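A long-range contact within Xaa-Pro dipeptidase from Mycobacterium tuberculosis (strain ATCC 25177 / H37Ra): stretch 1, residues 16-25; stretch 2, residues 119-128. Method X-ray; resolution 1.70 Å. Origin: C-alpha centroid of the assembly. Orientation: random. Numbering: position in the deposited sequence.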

# COMPACT_ATOMS: atom_id res chain seq x y z
N GLY A 16 -14.22 -14.72 -11.01
CA GLY A 16 -15.51 -14.26 -10.49
C GLY A 16 -15.64 -12.75 -10.36
O GLY A 16 -16.47 -12.25 -9.60
N LEU A 17 -14.83 -12.02 -11.13
CA LEU A 17 -14.88 -10.56 -11.15
C LEU A 17 -15.56 -10.02 -12.40
O LEU A 17 -15.56 -10.68 -13.44
CB LEU A 17 -13.45 -9.98 -11.10
CG LEU A 17 -12.53 -10.48 -9.99
CD1 LEU A 17 -11.09 -10.08 -10.28
CD2 LEU A 17 -13.01 -9.95 -8.65
N ASP A 18 -16.10 -8.81 -12.32
CA ASP A 18 -16.73 -8.14 -13.46
C ASP A 18 -15.80 -7.12 -14.11
O ASP A 18 -16.01 -6.74 -15.27
CB ASP A 18 -18.01 -7.46 -13.01
CG ASP A 18 -18.94 -8.44 -12.32
OD1 ASP A 18 -19.37 -9.39 -13.00
OD2 ASP A 18 -19.20 -8.30 -11.11
N ALA A 19 -14.77 -6.70 -13.38
CA ALA A 19 -13.75 -5.77 -13.89
C ALA A 19 -12.55 -5.82 -12.96
O ALA A 19 -12.60 -6.39 -11.86
CB ALA A 19 -14.29 -4.35 -14.00
N MSE A 20 -11.45 -5.25 -13.43
CA MSE A 20 -10.24 -5.14 -12.66
C MSE A 20 -9.63 -3.78 -12.85
O MSE A 20 -9.53 -3.27 -13.99
CB MSE A 20 -9.27 -6.19 -13.14
CG MSE A 20 -7.98 -6.00 -12.39
SE MSE A 20 -7.14 -7.71 -12.17
CE MSE A 20 -5.72 -7.09 -10.95
N LEU A 21 -9.20 -3.21 -11.74
CA LEU A 21 -8.39 -2.00 -11.72
C LEU A 21 -6.93 -2.41 -11.64
O LEU A 21 -6.51 -3.11 -10.70
CB LEU A 21 -8.73 -1.15 -10.50
CG LEU A 21 -7.87 0.10 -10.31
CD1 LEU A 21 -8.05 1.05 -11.49
CD2 LEU A 21 -8.25 0.76 -8.99
N ILE A 22 -6.15 -2.00 -12.62
CA ILE A 22 -4.72 -2.26 -12.62
C ILE A 22 -3.96 -0.99 -12.20
O ILE A 22 -4.10 0.07 -12.82
CB ILE A 22 -4.24 -2.75 -14.00
CG1 ILE A 22 -5.02 -4.01 -14.39
CG2 ILE A 22 -2.75 -3.07 -13.98
CD1 ILE A 22 -6.16 -3.73 -15.30
N SER A 23 -3.18 -1.12 -11.13
CA SER A 23 -2.47 -0.00 -10.50
C SER A 23 -0.93 -0.13 -10.56
O SER A 23 -0.21 0.88 -10.39
CB SER A 23 -2.89 0.13 -9.03
OG SER A 23 -4.30 0.35 -8.89
N ASP A 24 -0.43 -1.35 -10.72
CA ASP A 24 1.02 -1.63 -10.81
C ASP A 24 1.46 -1.17 -12.20
O ASP A 24 0.92 -1.63 -13.20
CB ASP A 24 1.26 -3.14 -10.58
CG ASP A 24 2.74 -3.54 -10.61
OD1 ASP A 24 3.52 -2.95 -11.38
OD2 ASP A 24 3.13 -4.47 -9.89
N LEU A 25 2.40 -0.23 -12.26
CA LEU A 25 2.81 0.34 -13.53
C LEU A 25 3.42 -0.68 -14.51
O LEU A 25 3.24 -0.54 -15.72
CB LEU A 25 3.77 1.51 -13.30
CG LEU A 25 3.15 2.68 -12.54
CD1 LEU A 25 4.21 3.75 -12.36
CD2 LEU A 25 1.91 3.24 -13.25
N LEU A 119 -14.98 -4.18 -3.70
CA LEU A 119 -13.56 -4.21 -4.05
C LEU A 119 -12.99 -5.54 -3.60
O LEU A 119 -13.08 -5.89 -2.42
CB LEU A 119 -12.82 -3.06 -3.38
CG LEU A 119 -13.13 -1.70 -4.02
CD1 LEU A 119 -12.91 -0.57 -3.03
CD2 LEU A 119 -12.29 -1.52 -5.28
N VAL A 120 -12.39 -6.27 -4.53
CA VAL A 120 -11.89 -7.61 -4.26
C VAL A 120 -10.39 -7.71 -4.54
O VAL A 120 -9.94 -7.36 -5.63
CB VAL A 120 -12.63 -8.63 -5.11
CG1 VAL A 120 -12.10 -10.05 -4.87
CG2 VAL A 120 -14.14 -8.56 -4.85
N ARG A 121 -9.63 -8.19 -3.56
CA ARG A 121 -8.20 -8.41 -3.77
C ARG A 121 -7.97 -9.33 -4.98
O ARG A 121 -8.54 -10.44 -5.08
CB ARG A 121 -7.56 -9.00 -2.52
CG ARG A 121 -7.60 -8.09 -1.29
CD ARG A 121 -7.37 -8.93 -0.04
NE ARG A 121 -7.24 -8.11 1.15
CZ ARG A 121 -8.23 -7.48 1.77
NH1 ARG A 121 -9.49 -7.58 1.33
NH2 ARG A 121 -7.97 -6.75 2.85
N ALA A 122 -7.13 -8.87 -5.90
CA ALA A 122 -6.87 -9.58 -7.14
C ALA A 122 -5.42 -9.52 -7.61
O ALA A 122 -5.14 -9.67 -8.81
CB ALA A 122 -7.79 -9.05 -8.24
N SER A 123 -4.47 -9.34 -6.69
CA SER A 123 -3.07 -9.32 -7.10
C SER A 123 -2.67 -10.68 -7.65
O SER A 123 -2.99 -11.72 -7.06
CB SER A 123 -2.16 -8.91 -5.96
OG SER A 123 -2.28 -7.53 -5.73
N GLY A 124 -2.00 -10.67 -8.79
CA GLY A 124 -1.57 -11.90 -9.46
C GLY A 124 -2.32 -12.17 -10.74
O GLY A 124 -1.90 -13.01 -11.53
N THR A 125 -3.42 -11.47 -10.96
CA THR A 125 -4.26 -11.75 -12.10
C THR A 125 -3.51 -11.42 -13.40
O THR A 125 -3.50 -12.22 -14.34
CB THR A 125 -5.60 -10.99 -12.02
OG1 THR A 125 -6.24 -11.29 -10.78
CG2 THR A 125 -6.52 -11.42 -13.14
N VAL A 126 -2.85 -10.27 -13.44
CA VAL A 126 -2.12 -9.91 -14.65
C VAL A 126 -0.88 -10.79 -14.82
O VAL A 126 -0.57 -11.22 -15.93
CB VAL A 126 -1.70 -8.44 -14.65
CG1 VAL A 126 -1.02 -8.10 -15.97
CG2 VAL A 126 -2.90 -7.54 -14.38
N GLU A 127 -0.18 -11.05 -13.72
CA GLU A 127 1.01 -11.90 -13.71
C GLU A 127 0.69 -13.28 -14.29
O GLU A 127 1.54 -13.87 -14.96
CB GLU A 127 1.55 -12.05 -12.28
CG GLU A 127 2.24 -10.80 -11.73
CD GLU A 127 1.29 -9.69 -11.27
OE1 GLU A 127 0.05 -9.87 -11.29
OE2 GLU A 127 1.79 -8.62 -10.87
N SER A 128 -0.52 -13.77 -14.04
CA SER A 128 -0.92 -15.10 -14.53
C SER A 128 -0.82 -15.24 -16.05
O SER A 128 -0.83 -16.36 -16.57
CB SER A 128 -2.35 -15.44 -14.07
OG SER A 128 -3.32 -14.73 -14.83
O HOH W 1 4.04 -7.24 -11.44

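The two stretches, at least 102 residues apart in sequence wherever they touch, are joined by a small apolar side-chain contact that has no direct hydrogen bond across it and ends in a water shared by two carboxylates. The contact buries 327 Å², both sides summed, and its partners run in step along the chains, from Leu-17 beside Val-120 to Asp-24 beside Glu-127. CA of Met-20 and CA of Ala-122 are 7.8 Å apart, and CA of Ile-22 and CA of Val-126 are 8.3 Å apart, leaving side chains to fill the gap.

Leu-17, two residues before the strand 19-22, points toward the second stretch with chi1 in m and chi2 in t. Its two methyls reach different partners: CD2 lies 3.8 Å from CB of Val-120, while CD1 lies 4.0 Å from CB of Ala-122. Both neighbours also point toward the first stretch, and the branched leucine can touch both at once, one methyl to each.

Met-20, a selenomethionine, has the largest area covered by the opposing stretch. With chi1 and chi3 in t, its long side chain extends over the turn that follows strand 119-121. SE lies 3.6 Å from CB of Thr-125, and CE packs 3.9 Å from CB of Ala-122. CE also approaches the carbonyl O of Ala-122 at 3.4 Å, a contact rather than a hydrogen bond.

That turn is type II, from Ala-122 to Thr-125. Its backbone bond from Thr-125 N to Ala-122 O measures 3.3 Å, and Thr-125 OG1 donates to the same Ala-122 O at 2.8 Å. The threonine hydroxyl is thus satisfied within its own stretch, even though the residue is buried against the selenium. Gly-124 suits the turn for a local reason: at its phi of 110° and psi of -14°, a CB would be jammed against the carbonyl O of Ser-123.

Further along, Val-126 points toward the first stretch, and its CG2 meets CG1 of Ile-22 at 4.1 Å. Ile-22 leaves its CA sideways, yet it still reaches the valine; both are buried, as befits branched apolar residues.

At the end of the contact the chemistry changes. Asp-24 OD2 and Glu-127 OE2 are 4.5 Å apart, a pair of like charges that is not itself attractive. A water bridges them from one side, donating to Glu-127 OE2 at 2.7 Å and, weakly, to Asp-24 OD2 at 3.3 Å. Asp-24 also serves as the N-cap of the helix that follows, a role well suited to a short carboxylate, while the longer Glu-127 starts sideways but brings its end nearer.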